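Local coordinates for putative glutathionylspermidine synthase (PDB 3N6X), which is of unknown function but, as a circularly permuted ATP-grasp protein, probably binds ATP and may join a carboxylate to an amine, at residues Arg425-Arg430 against Ala445-Ala450; Pro71-Pro76 against Gly465-Trp470; Gly115-Ser120 against Tyr324-Glu329; Gln109-Ala114 against Pro328-Phe333; Leu222-Ala227 against Ile244-Gly249. All blocks are in the same frame, centred on the assembly; numbering follows the deposited sequence.

Five contacts fall into three regions of the chain. Contacts 1 and 2, centres 8 Å apart, share the large mixed sheet: strand 446-450 pairs with 423-435 in contact 1 and is flanked by 464-471, the strand used by contact 2. Contacts 3 and 4, centres 7 Å apart, both rest on helix 327-335; they lie across the chain's centre from contact 2, about 36 and 39 Å from it. Contact 5 stands alone in a second sheet, its centre 29 Å or more from the others. Contact 2, its segments separated by 388 residues, encloses all the others; contact 5 is nested inside contacts 3 and 4, and contact 1 opens after these close.

Contact 1 (Arg425-Arg430 against Ala445-Ala450); sequences RHVDLR and ALCRVA
Asp428 and Arg448 form a salt bridge, with OD2 of the aspartate 2.6 Å from NH2 of the arginine. The carboxylate oxygen stands over one face of the guanidinium, and the two planes are turned 60° apart. Arg448 bends at chi3 (-74°), turning NE out of the extended line of the chain. An alanine in place of Arg448 would probably leave the Asp428 carboxylate without this charged mate. Arg430 lies on the same face, its NE in a salt bridge with Asp148. Backbone bonds tie the strands: Asp428 N to Arg448 O (3.0 Å) with its return bond, and Arg430 N to Leu446 O (2.8 Å). They join antiparallel neighbours in the large mixed sheet of this ATP-grasp protein, strands 423-435 and 446-450. Apolar contacts occupy the opposite face. Val427 CG1 meets Val449 CB at 3.7 Å, Val427 CB meets Cys447 SG at 3.9 Å, and Leu429 CG rests 3.8 Å from Ala445 CB. Arg77 of strand 77-79 touches Val427, Leu429 and Cys447 there.

Contact 2 (Pro71-Pro76 against Gly465-Trp470); sequences PFDVVP and GTKDTW
Lys467 NZ is gripped in the tightly held middle of this contact by Asp73 OD2 in a salt bridge (2.7 Å) and by Val75 O (2.8 Å), with Pro415 O as a third acceptor. The Asp73 and Lys467 side chains run side by side in the same direction, and the amine meets OD2 on its anti side. Pro76 is also closely packed: CG sits 3.5 Å from the centroid of the Trp470 six-membered ring, almost on the ring normal, a CH-pi contact. Trp470 NE1 donates to Asp468 OD2 (2.8 Å), which also pairs with Arg177. An alanine in place of Trp470 would probably open a gap beside the Pro76 ring and cost Asp468 one donor. Thr466 N to Pro71 O (2.9 Å) and Asp73 N to Thr466 O (3.0 Å) are firm backbone bonds. Looser are the partly exposed Pro71 ring and the water-mediated link of Asp73 O to Asp468 N. The single Phe72-Thr466 bridge precedes the parallel pairing of strands 77-79 and 464-471 in the mixed sheet.

Contact 3 (Gly115-Ser120 against Tyr324-Glu329); sequences GIVPSS and YIYVPE
Tyr326 OH is met by two carbons of the Pro118 ring, CG at 3.4 Å and CD at 3.5 Å, both packing contacts. The proline and the phenol reach toward each other tip to tip, and Pro118 CD also lies 3.5 Å from Tyr326 CZ. Nearer the root of the tyrosine, Val117 CG2 touches Tyr326 CB at 3.9 Å, with the two side chains crossing aslant. With CG anti to its own carbonyl carbon (chi1 -56°), Tyr326 CG comes 4.1 Å from Val117 CG2. Ile325 CG1 lies over one face of the ring, offset toward the rim. Ile116 makes a separate contact: CG2, anti to the backbone N, rests 3.6 Å from Glu329 CB, and these side chains cross at about a right angle. The carboxylate of Glu329 turns to Arg332 instead, in a salt bridge. No hydrogen bond crosses this surface contact. On one side, residues 115-120 form the loop after helix 110-113, which Gly115 leaves with positive phi, while Ile116 and Val117 pack back on Ile111. On the other, Tyr326 comes just ahead of helix 327-335 and Glu329 lies in its first turn, where Val327 packs against helix 81-105 and strand 157-163.

Contact 4 (Gln109-Ala114 against Pro328-Phe333); sequences QEIIKA and PEMIRF
Phe333 is the centre of this contact, its ring laid against Ile111. Ile111 CG1 stands 3.9 Å above the ring plane, offset toward the rim, while Ile111 CA makes a CH-pi contact, 4.2 Å from the ring centroid and 28° off the normal. Ile111 CB adds a 3.8 Å contact to Phe333 CE2. At the ring edge, in plane, lies Glu110 CB, 4.0 Å from Phe333 CZ; the rest of that glutamate leads away. Ala114 CB touches Phe333 CE1 at 3.8 Å, approaching obliquely. Beyond the ring, Ile111 CD1 reaches CG of Met330, which is a selenomethionine, at 4.2 Å. With CG anti to the backbone N (chi1 -175°), Phe333 CG comes 4.0 Å from Ile111 CD1.

A second shell places the partners. Asp104 accepts hydrogen bonds from the backbone N of Glu110 and of Ile111 and so secures the start of the short helix 110-113, while Ala114 N bonds Glu110 O at its far end. Ile116 of the following loop also packs on Phe333, and Met330 rests on Leu98 and Phe101 of helix 81-105. Across the two helices no hydrogen bond is made: their polar bonds run within each helix or to other parts of the fold, and the contact probably rests on burial of apolar surface and dispersion, with a CH-pi component, over a partly buried aromatic ring.

Contact 5 (Leu222-Ala227 against Ile244-Gly249); sequences LLTPGA and IELVEG
Leu222 and Leu246 lie side by side on one face of a parallel strand pair, the two strands of a beta-alpha-beta unit whose linking helix 232-242 packs over this face. Leu246 CD1 fits between two bumps of the other strand, 4.0 Å from Leu222 CD2 and 3.8 Å from Thr224 CG2. Thr224 CG2 sits between its backbone N and carbonyl carbon, and in that position it also lies 3.3 Å from Val247 O; the hydroxyl, anti to the backbone N, bonds His235 of the helix. Ile244 CD1 adds a further knob, reaching Leu222 N at 3.8 Å. On the opposite face Leu223 extends past its neighbour: CD1 presses into the turn after the second strand, 3.5 Å from Gly249 N. Val247 CG2 lies on the same face, near Leu222 O and Leu223 CA.

The backbones are joined by Leu222 N to Glu245 O, Val247 N to Leu222 O and Thr224 N to Val247 O, the last two flanking Leu223. Glu248 rises beside Gly226, OE2 3.7 Å from its CA; the Gly226 backbone angles would press a CB against the preceding carbonyl O and also bring it near OE2. Glu248 OE1 is bonded to Gln250. Beyond Thr224 N to Val247 O a water bridges the two backbones, giving a proton to Thr224 O at 2.8 Å and accepting one from Gly249 N at 2.8 Å.

Contact 1 (Arg425-Arg430 against Ala445-Ala450)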
# COMPACT_ATOMS: atom_id res chain seq x y z
N ARG A 425 -12.40 0.50 -17.43
CA ARG A 425 -11.04 0.99 -17.21
C ARG A 425 -10.32 0.15 -16.15
O ARG A 425 -10.96 -0.37 -15.24
CB ARG A 425 -11.02 2.48 -16.84
CG ARG A 425 -11.41 3.41 -18.00
CD ARG A 425 -10.42 3.34 -19.15
NE ARG A 425 -10.71 4.31 -20.21
CZ ARG A 425 -11.48 4.04 -21.26
NH1 ARG A 425 -12.09 2.87 -21.38
NH2 ARG A 425 -11.67 4.96 -22.20
N HIS A 426 -9.00 -0.01 -16.30
CA HIS A 426 -8.19 -0.84 -15.41
C HIS A 426 -8.03 -0.24 -14.01
O HIS A 426 -7.78 0.96 -13.87
CB HIS A 426 -6.83 -1.17 -16.04
CG HIS A 426 -6.94 -1.97 -17.31
ND1 HIS A 426 -7.42 -3.27 -17.30
CD2 HIS A 426 -6.62 -1.63 -18.58
CE1 HIS A 426 -7.39 -3.67 -18.56
NE2 HIS A 426 -6.91 -2.72 -19.37
N VAL A 427 -8.20 -1.08 -12.98
CA VAL A 427 -8.08 -0.66 -11.57
C VAL A 427 -7.15 -1.57 -10.79
O VAL A 427 -7.00 -2.76 -11.11
CB VAL A 427 -9.47 -0.59 -10.85
CG1 VAL A 427 -10.29 0.60 -11.33
CG2 VAL A 427 -10.24 -1.90 -11.00
N ASP A 428 -6.62 -1.06 -9.68
CA ASP A 428 -5.92 -1.87 -8.70
C ASP A 428 -6.42 -1.50 -7.29
O ASP A 428 -7.13 -0.50 -7.13
CB ASP A 428 -4.39 -1.81 -8.86
CG ASP A 428 -3.69 -0.62 -8.24
OD1 ASP A 428 -4.38 0.33 -7.83
OD2 ASP A 428 -2.45 -0.62 -8.19
N LEU A 429 -6.11 -2.34 -6.29
CA LEU A 429 -6.64 -2.20 -4.95
C LEU A 429 -5.55 -2.25 -3.88
O LEU A 429 -4.74 -3.18 -3.87
CB LEU A 429 -7.65 -3.35 -4.72
CG LEU A 429 -8.71 -3.14 -3.66
CD1 LEU A 429 -9.78 -2.14 -4.13
CD2 LEU A 429 -9.35 -4.45 -3.28
N ARG A 430 -5.54 -1.28 -2.96
CA ARG A 430 -4.60 -1.29 -1.84
C ARG A 430 -5.29 -1.27 -0.46
O ARG A 430 -5.53 -0.19 0.09
CB ARG A 430 -3.53 -0.19 -1.95
CG ARG A 430 -2.42 -0.34 -0.88
CD ARG A 430 -1.55 0.89 -0.75
NE ARG A 430 -0.39 0.84 -1.65
CZ ARG A 430 0.70 1.58 -1.52
NH1 ARG A 430 0.80 2.44 -0.51
NH2 ARG A 430 1.69 1.48 -2.39
N ALA A 445 -10.32 0.20 1.13
CA ALA A 445 -9.08 0.15 0.38
C ALA A 445 -8.95 1.36 -0.52
O ALA A 445 -9.96 1.97 -0.91
CB ALA A 445 -9.03 -1.13 -0.48
N LEU A 446 -7.71 1.70 -0.90
CA LEU A 446 -7.49 2.73 -1.88
C LEU A 446 -7.62 2.07 -3.25
O LEU A 446 -6.97 1.07 -3.50
CB LEU A 446 -6.09 3.36 -1.71
CG LEU A 446 -5.62 4.29 -2.87
CD1 LEU A 446 -6.56 5.49 -3.04
CD2 LEU A 446 -4.21 4.74 -2.66
N CYS A 447 -8.50 2.57 -4.10
CA CYS A 447 -8.63 2.05 -5.44
C CYS A 447 -8.13 3.08 -6.43
O CYS A 447 -8.53 4.23 -6.38
CB CYS A 447 -10.07 1.65 -5.74
SG CYS A 447 -10.34 1.08 -7.44
N ARG A 448 -7.19 2.67 -7.29
CA ARG A 448 -6.61 3.54 -8.31
C ARG A 448 -7.07 3.10 -9.67
O ARG A 448 -7.23 1.90 -9.92
CB ARG A 448 -5.09 3.53 -8.23
CG ARG A 448 -4.54 4.20 -6.98
CD ARG A 448 -3.04 4.13 -6.94
NE ARG A 448 -2.56 2.79 -6.61
CZ ARG A 448 -1.44 2.25 -7.10
NH1 ARG A 448 -0.67 2.95 -7.93
NH2 ARG A 448 -1.06 1.04 -6.73
N VAL A 449 -7.37 4.07 -10.56
CA VAL A 449 -7.90 3.76 -11.89
C VAL A 449 -7.03 4.35 -13.01
O VAL A 449 -6.57 5.50 -12.90
CB VAL A 449 -9.41 4.16 -12.02
CG1 VAL A 449 -9.62 5.65 -11.75
CG2 VAL A 449 -9.99 3.76 -13.38
N ALA A 450 -6.78 3.55 -14.07
CA ALA A 450 -6.05 4.00 -15.26
C ALA A 450 -7.09 4.55 -16.25
O ALA A 450 -7.76 3.78 -16.95
CB ALA A 450 -5.29 2.83 -15.88

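Contact 2 (Pro71-Pro76 against Gly465-Trp470)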
# COMPACT_ATOMS: atom_id res chain seq x y z
N PRO A 71 -7.36 13.08 -10.22
CA PRO A 71 -8.78 12.96 -10.62
C PRO A 71 -9.54 11.90 -9.83
O PRO A 71 -8.98 10.89 -9.41
CB PRO A 71 -8.70 12.60 -12.11
CG PRO A 71 -7.34 12.98 -12.55
CD PRO A 71 -6.46 12.80 -11.36
N PHE A 72 -10.84 12.14 -9.61
CA PHE A 72 -11.71 11.23 -8.89
C PHE A 72 -12.86 10.78 -9.78
O PHE A 72 -13.47 11.60 -10.47
CB PHE A 72 -12.24 11.90 -7.61
CG PHE A 72 -13.18 11.03 -6.80
CD1 PHE A 72 -12.71 9.95 -6.06
CD2 PHE A 72 -14.55 11.31 -6.77
CE1 PHE A 72 -13.58 9.15 -5.32
CE2 PHE A 72 -15.42 10.51 -6.01
CZ PHE A 72 -14.93 9.44 -5.29
N ASP A 73 -13.13 9.46 -9.79
CA ASP A 73 -14.25 8.89 -10.53
C ASP A 73 -15.35 8.51 -9.53
O ASP A 73 -15.05 7.95 -8.47
CB ASP A 73 -13.80 7.67 -11.34
CG ASP A 73 -14.88 7.13 -12.26
OD1 ASP A 73 -15.18 7.81 -13.28
OD2 ASP A 73 -15.37 6.01 -12.02
N VAL A 74 -16.61 8.84 -9.86
CA VAL A 74 -17.75 8.63 -8.95
C VAL A 74 -18.36 7.23 -8.99
O VAL A 74 -19.29 6.95 -8.23
CB VAL A 74 -18.83 9.76 -9.05
CG1 VAL A 74 -18.20 11.14 -8.77
CG2 VAL A 74 -19.53 9.75 -10.41
N VAL A 75 -17.85 6.34 -9.86
CA VAL A 75 -18.34 4.96 -9.90
C VAL A 75 -17.53 4.14 -8.89
O VAL A 75 -16.31 4.00 -9.05
CB VAL A 75 -18.32 4.34 -11.31
CG1 VAL A 75 -19.06 3.00 -11.33
CG2 VAL A 75 -18.91 5.30 -12.35
N PRO A 76 -18.16 3.68 -7.78
CA PRO A 76 -17.38 2.96 -6.76
C PRO A 76 -16.93 1.58 -7.22
O PRO A 76 -17.56 0.96 -8.09
CB PRO A 76 -18.34 2.87 -5.58
CG PRO A 76 -19.70 2.88 -6.20
CD PRO A 76 -19.58 3.79 -7.39
N GLY A 465 -6.18 8.04 -11.68
CA GLY A 465 -7.16 8.61 -10.75
C GLY A 465 -7.54 7.67 -9.62
O GLY A 465 -6.98 6.58 -9.51
N THR A 466 -8.48 8.09 -8.75
CA THR A 466 -8.95 7.24 -7.65
C THR A 466 -10.46 7.04 -7.66
O THR A 466 -11.20 7.78 -8.32
CB THR A 466 -8.48 7.72 -6.28
OG1 THR A 466 -9.05 8.99 -6.00
CG2 THR A 466 -6.96 7.77 -6.16
N LYS A 467 -10.91 6.01 -6.94
CA LYS A 467 -12.30 5.63 -6.77
C LYS A 467 -12.51 5.31 -5.31
O LYS A 467 -11.55 5.01 -4.60
CB LYS A 467 -12.61 4.36 -7.58
CG LYS A 467 -12.75 4.58 -9.07
CD LYS A 467 -12.98 3.26 -9.76
CE LYS A 467 -13.37 3.43 -11.21
NZ LYS A 467 -14.85 3.45 -11.38
N ASP A 468 -13.76 5.32 -4.86
CA ASP A 468 -14.12 4.87 -3.52
C ASP A 468 -14.28 3.36 -3.61
O ASP A 468 -14.73 2.86 -4.64
CB ASP A 468 -15.46 5.52 -3.09
CG ASP A 468 -15.90 5.23 -1.66
OD1 ASP A 468 -15.10 4.63 -0.89
OD2 ASP A 468 -17.03 5.61 -1.30
N THR A 469 -13.87 2.62 -2.58
CA THR A 469 -14.03 1.16 -2.55
C THR A 469 -15.08 0.81 -1.52
O THR A 469 -14.91 1.11 -0.32
CB THR A 469 -12.68 0.44 -2.27
OG1 THR A 469 -11.71 0.90 -3.19
CG2 THR A 469 -12.80 -1.09 -2.36
N TRP A 470 -16.16 0.17 -1.96
CA TRP A 470 -17.25 -0.23 -1.09
C TRP A 470 -17.14 -1.70 -0.72
O TRP A 470 -17.10 -2.55 -1.61
CB TRP A 470 -18.60 0.00 -1.77
CG TRP A 470 -18.98 1.44 -1.98
CD1 TRP A 470 -18.27 2.55 -1.61
CD2 TRP A 470 -20.19 1.92 -2.57
NE1 TRP A 470 -18.95 3.69 -1.97
CE2 TRP A 470 -20.13 3.33 -2.56
CE3 TRP A 470 -21.32 1.29 -3.12
CZ2 TRP A 470 -21.18 4.12 -3.06
CZ3 TRP A 470 -22.35 2.07 -3.63
CH2 TRP A 470 -22.27 3.47 -3.59
O HOH W 1 -16.01 6.16 -6.56

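Contact 3 (Gly115-Ser120 against Tyr324-Glu329)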
# COMPACT_ATOMS: atom_id res chain seq x y z
N GLY A 115 17.42 -23.79 3.95
CA GLY A 115 17.74 -23.66 2.53
C GLY A 115 16.64 -23.03 1.67
O GLY A 115 16.83 -22.87 0.46
N ILE A 116 15.51 -22.63 2.30
CA ILE A 116 14.36 -22.05 1.59
C ILE A 116 14.64 -20.63 1.05
O ILE A 116 14.34 -20.34 -0.11
CB ILE A 116 13.06 -22.17 2.42
CG1 ILE A 116 12.63 -23.65 2.52
CG2 ILE A 116 11.93 -21.31 1.83
CD1 ILE A 116 12.13 -24.05 3.81
N VAL A 117 15.24 -19.77 1.87
CA VAL A 117 15.65 -18.44 1.43
C VAL A 117 17.18 -18.44 1.36
O VAL A 117 17.82 -18.83 2.33
CB VAL A 117 15.09 -17.30 2.33
CG1 VAL A 117 15.72 -15.95 1.96
CG2 VAL A 117 13.57 -17.22 2.24
N PRO A 118 17.77 -18.10 0.20
CA PRO A 118 19.25 -18.09 0.09
C PRO A 118 19.90 -17.12 1.06
O PRO A 118 19.29 -16.12 1.44
CB PRO A 118 19.50 -17.65 -1.36
CG PRO A 118 18.24 -17.88 -2.07
CD PRO A 118 17.15 -17.68 -1.07
N SER A 119 21.18 -17.36 1.40
CA SER A 119 21.95 -16.47 2.29
C SER A 119 22.30 -15.15 1.59
O SER A 119 22.71 -14.21 2.26
CB SER A 119 23.21 -17.17 2.79
OG SER A 119 24.25 -17.13 1.82
N SER A 120 22.11 -15.07 0.26
CA SER A 120 22.38 -13.84 -0.50
C SER A 120 21.48 -12.68 -0.06
O SER A 120 21.84 -11.52 -0.26
CB SER A 120 22.25 -14.08 -2.00
OG SER A 120 21.00 -14.66 -2.33
N TYR A 324 10.47 -10.48 -2.53
CA TYR A 324 9.09 -10.66 -2.97
C TYR A 324 8.81 -12.09 -3.47
O TYR A 324 7.75 -12.65 -3.17
CB TYR A 324 8.74 -9.62 -4.06
CG TYR A 324 7.43 -9.89 -4.78
CD1 TYR A 324 6.21 -9.52 -4.20
CD2 TYR A 324 7.40 -10.51 -6.02
CE1 TYR A 324 5.00 -9.76 -4.86
CE2 TYR A 324 6.20 -10.77 -6.68
CZ TYR A 324 5.00 -10.38 -6.10
OH TYR A 324 3.82 -10.65 -6.75
N ILE A 325 9.76 -12.67 -4.20
CA ILE A 325 9.58 -13.99 -4.80
C ILE A 325 9.52 -15.14 -3.79
O ILE A 325 9.03 -16.22 -4.12
CB ILE A 325 10.60 -14.21 -5.95
CG1 ILE A 325 12.05 -14.27 -5.40
CG2 ILE A 325 10.44 -13.11 -7.05
CD1 ILE A 325 13.09 -14.82 -6.40
N TYR A 326 9.99 -14.91 -2.54
CA TYR A 326 10.00 -15.94 -1.49
C TYR A 326 8.78 -15.92 -0.58
O TYR A 326 8.64 -16.80 0.27
CB TYR A 326 11.29 -15.85 -0.66
CG TYR A 326 12.54 -15.95 -1.50
CD1 TYR A 326 12.88 -17.14 -2.13
CD2 TYR A 326 13.36 -14.84 -1.71
CE1 TYR A 326 14.01 -17.23 -2.95
CE2 TYR A 326 14.49 -14.92 -2.51
CZ TYR A 326 14.80 -16.11 -3.15
OH TYR A 326 15.92 -16.19 -3.94
N VAL A 327 7.89 -14.92 -0.75
CA VAL A 327 6.72 -14.76 0.12
C VAL A 327 5.82 -16.01 0.17
O VAL A 327 5.57 -16.50 1.28
CB VAL A 327 5.96 -13.42 -0.10
CG1 VAL A 327 4.77 -13.31 0.86
CG2 VAL A 327 6.89 -12.24 0.10
N PRO A 328 5.46 -16.67 -0.98
CA PRO A 328 4.67 -17.91 -0.89
C PRO A 328 5.36 -19.00 -0.05
O PRO A 328 4.68 -19.70 0.71
CB PRO A 328 4.51 -18.33 -2.36
CG PRO A 328 4.66 -17.10 -3.13
CD PRO A 328 5.66 -16.26 -2.39
N GLU A 329 6.71 -19.09 -0.12
CA GLU A 329 7.49 -20.05 0.67
C GLU A 329 7.51 -19.69 2.15
O GLU A 329 7.59 -20.59 2.99
CB GLU A 329 8.93 -20.20 0.13
CG GLU A 329 9.05 -21.02 -1.15
CD GLU A 329 8.31 -22.35 -1.17
OE1 GLU A 329 8.36 -23.08 -0.15
OE2 GLU A 329 7.67 -22.66 -2.20

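Contact 4 (Gln109-Ala114 against Pro328-Phe333)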
# COMPACT_ATOMS: atom_id res chain seq x y z
N GLN A 109 17.31 -17.12 12.05
CA GLN A 109 17.42 -17.30 10.59
C GLN A 109 17.13 -18.74 10.17
O GLN A 109 17.85 -19.30 9.33
CB GLN A 109 18.77 -16.79 10.06
CG GLN A 109 19.00 -15.31 10.39
CD GLN A 109 20.34 -14.79 9.94
OE1 GLN A 109 21.31 -15.53 9.78
NE2 GLN A 109 20.44 -13.47 9.79
N GLU A 110 16.08 -19.35 10.76
CA GLU A 110 15.67 -20.73 10.51
C GLU A 110 15.36 -21.00 9.03
O GLU A 110 15.69 -22.08 8.54
CB GLU A 110 14.46 -21.13 11.39
CG GLU A 110 14.75 -21.22 12.89
CD GLU A 110 15.83 -22.18 13.36
OE1 GLU A 110 16.22 -23.09 12.59
OE2 GLU A 110 16.27 -22.03 14.53
N ILE A 111 14.73 -20.02 8.33
CA ILE A 111 14.37 -20.16 6.91
C ILE A 111 15.61 -20.21 6.00
O ILE A 111 15.54 -20.78 4.92
CB ILE A 111 13.33 -19.08 6.47
CG1 ILE A 111 12.61 -19.51 5.15
CG2 ILE A 111 13.99 -17.67 6.35
CD1 ILE A 111 11.23 -18.85 4.86
N ILE A 112 16.73 -19.58 6.43
CA ILE A 112 17.99 -19.61 5.66
C ILE A 112 18.69 -20.96 5.90
O ILE A 112 19.09 -21.62 4.94
CB ILE A 112 18.91 -18.39 5.98
CG1 ILE A 112 18.19 -17.04 5.64
CG2 ILE A 112 20.25 -18.50 5.22
CD1 ILE A 112 18.95 -15.72 6.10
N LYS A 113 18.75 -21.41 7.18
CA LYS A 113 19.33 -22.70 7.55
C LYS A 113 18.59 -23.87 6.90
O LYS A 113 19.21 -24.90 6.62
CB LYS A 113 19.36 -22.87 9.09
CG LYS A 113 20.21 -21.82 9.79
CD LYS A 113 20.04 -21.86 11.31
CE LYS A 113 21.04 -20.96 12.00
NZ LYS A 113 20.76 -20.83 13.45
N ALA A 114 17.25 -23.72 6.65
CA ALA A 114 16.44 -24.74 5.99
C ALA A 114 16.62 -24.73 4.45
O ALA A 114 16.03 -25.57 3.75
CB ALA A 114 14.96 -24.57 6.36
N PRO A 328 5.46 -16.67 -0.98
CA PRO A 328 4.67 -17.91 -0.89
C PRO A 328 5.36 -19.00 -0.05
O PRO A 328 4.68 -19.70 0.71
CB PRO A 328 4.51 -18.33 -2.36
CG PRO A 328 4.66 -17.10 -3.13
CD PRO A 328 5.66 -16.26 -2.39
N GLU A 329 6.71 -19.09 -0.12
CA GLU A 329 7.49 -20.05 0.67
C GLU A 329 7.51 -19.69 2.15
O GLU A 329 7.59 -20.59 2.99
CB GLU A 329 8.93 -20.20 0.13
CG GLU A 329 9.05 -21.02 -1.15
CD GLU A 329 8.31 -22.35 -1.17
OE1 GLU A 329 8.36 -23.08 -0.15
OE2 GLU A 329 7.67 -22.66 -2.20
N MSE A 330 7.45 -18.36 2.49
CA MSE A 330 7.35 -17.92 3.90
C MSE A 330 6.04 -18.42 4.50
O MSE A 330 6.01 -18.85 5.64
CB MSE A 330 7.40 -16.41 4.01
CG MSE A 330 8.70 -15.77 3.56
SE MSE A 330 8.46 -13.81 3.53
CE MSE A 330 10.00 -13.37 2.53
N ILE A 331 4.93 -18.29 3.74
CA ILE A 331 3.61 -18.74 4.21
C ILE A 331 3.64 -20.26 4.53
O ILE A 331 3.29 -20.65 5.64
CB ILE A 331 2.47 -18.36 3.21
CG1 ILE A 331 2.29 -16.82 3.12
CG2 ILE A 331 1.14 -19.05 3.58
CD1 ILE A 331 1.70 -16.32 1.79
N ARG A 332 4.18 -21.08 3.62
CA ARG A 332 4.34 -22.53 3.83
C ARG A 332 5.26 -22.83 5.00
O ARG A 332 4.89 -23.62 5.86
CB ARG A 332 4.88 -23.21 2.55
CG ARG A 332 3.98 -23.02 1.35
CD ARG A 332 4.47 -23.76 0.14
NE ARG A 332 3.43 -23.80 -0.88
CZ ARG A 332 3.46 -23.09 -2.00
NH1 ARG A 332 4.51 -22.35 -2.30
NH2 ARG A 332 2.45 -23.16 -2.85
N PHE A 333 6.42 -22.14 5.09
CA PHE A 333 7.40 -22.38 6.17
C PHE A 333 6.89 -21.95 7.57
O PHE A 333 6.97 -22.74 8.51
CB PHE A 333 8.76 -21.73 5.83
CG PHE A 333 9.87 -22.02 6.83
CD1 PHE A 333 10.55 -23.24 6.79
CD2 PHE A 333 10.24 -21.08 7.78
CE1 PHE A 333 11.58 -23.51 7.71
CE2 PHE A 333 11.26 -21.35 8.69
CZ PHE A 333 11.93 -22.57 8.65

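Contact 5 (Leu222-Ala227 against Ile244-Gly249)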
# COMPACT_ATOMS: atom_id res chain seq x y z
N LEU A 222 3.56 11.16 16.11
CA LEU A 222 3.84 10.86 14.71
C LEU A 222 5.07 11.67 14.28
O LEU A 222 5.00 12.91 14.23
CB LEU A 222 2.63 11.18 13.81
CG LEU A 222 2.61 10.51 12.40
CD1 LEU A 222 1.22 10.56 11.80
CD2 LEU A 222 3.61 11.18 11.44
N LEU A 223 6.20 10.98 14.01
CA LEU A 223 7.43 11.65 13.55
C LEU A 223 7.40 11.87 12.02
O LEU A 223 7.37 10.91 11.26
CB LEU A 223 8.67 10.88 14.01
CG LEU A 223 10.03 11.32 13.47
CD1 LEU A 223 10.43 12.71 14.01
CD2 LEU A 223 11.10 10.30 13.81
N THR A 224 7.34 13.14 11.60
CA THR A 224 7.27 13.53 10.19
C THR A 224 8.58 14.20 9.71
O THR A 224 9.22 14.92 10.49
CB THR A 224 6.05 14.47 9.94
OG1 THR A 224 5.95 14.75 8.55
CG2 THR A 224 6.14 15.79 10.72
N PRO A 225 8.97 14.02 8.42
CA PRO A 225 10.12 14.78 7.91
C PRO A 225 9.81 16.28 7.80
O PRO A 225 10.72 17.10 7.92
CB PRO A 225 10.39 14.16 6.54
CG PRO A 225 9.12 13.53 6.14
CD PRO A 225 8.35 13.19 7.36
N GLY A 226 8.53 16.62 7.66
CA GLY A 226 8.08 18.00 7.58
C GLY A 226 7.35 18.33 6.28
O GLY A 226 7.14 17.44 5.44
N ALA A 227 6.97 19.63 6.11
CA ALA A 227 6.20 20.15 4.97
C ALA A 227 6.76 19.88 3.58
O ALA A 227 5.99 19.68 2.64
CB ALA A 227 5.93 21.63 5.15
N ILE A 244 -3.05 12.80 18.16
CA ILE A 244 -1.69 12.70 18.70
C ILE A 244 -0.81 13.84 18.13
O ILE A 244 -1.14 14.41 17.09
CB ILE A 244 -1.04 11.30 18.45
CG1 ILE A 244 -0.81 11.03 16.91
CG2 ILE A 244 -1.86 10.19 19.13
CD1 ILE A 244 0.01 9.80 16.59
N GLU A 245 0.31 14.14 18.81
CA GLU A 245 1.22 15.21 18.38
C GLU A 245 1.93 14.85 17.10
O GLU A 245 2.37 13.70 16.93
CB GLU A 245 2.27 15.52 19.47
CG GLU A 245 1.69 16.16 20.72
CD GLU A 245 1.09 17.54 20.53
OE1 GLU A 245 1.46 18.24 19.56
OE2 GLU A 245 0.26 17.94 21.39
N LEU A 246 2.05 15.82 16.19
CA LEU A 246 2.81 15.72 14.96
C LEU A 246 4.17 16.38 15.24
O LEU A 246 4.23 17.59 15.51
CB LEU A 246 2.08 16.45 13.82
CG LEU A 246 2.73 16.38 12.43
CD1 LEU A 246 2.58 15.01 11.83
CD2 LEU A 246 2.13 17.43 11.50
N VAL A 247 5.23 15.58 15.28
CA VAL A 247 6.55 16.08 15.63
C VAL A 247 7.56 15.91 14.50
O VAL A 247 7.41 15.04 13.64
CB VAL A 247 7.10 15.46 16.95
CG1 VAL A 247 6.22 15.83 18.15
CG2 VAL A 247 7.25 13.93 16.83
N GLU A 248 8.62 16.73 14.54
CA GLU A 248 9.79 16.64 13.67
C GLU A 248 10.97 16.25 14.56
O GLU A 248 10.83 16.28 15.79
CB GLU A 248 10.05 17.98 12.95
CG GLU A 248 9.06 18.23 11.82
CD GLU A 248 9.09 19.61 11.19
OE1 GLU A 248 10.17 20.24 11.18
OE2 GLU A 248 8.05 20.02 10.64
N GLY A 249 12.06 15.81 13.96
CA GLY A 249 13.23 15.34 14.71
C GLY A 249 13.67 16.25 15.85
O GLY A 249 13.86 15.78 16.99
O HOH W 2 11.90 15.47 11.20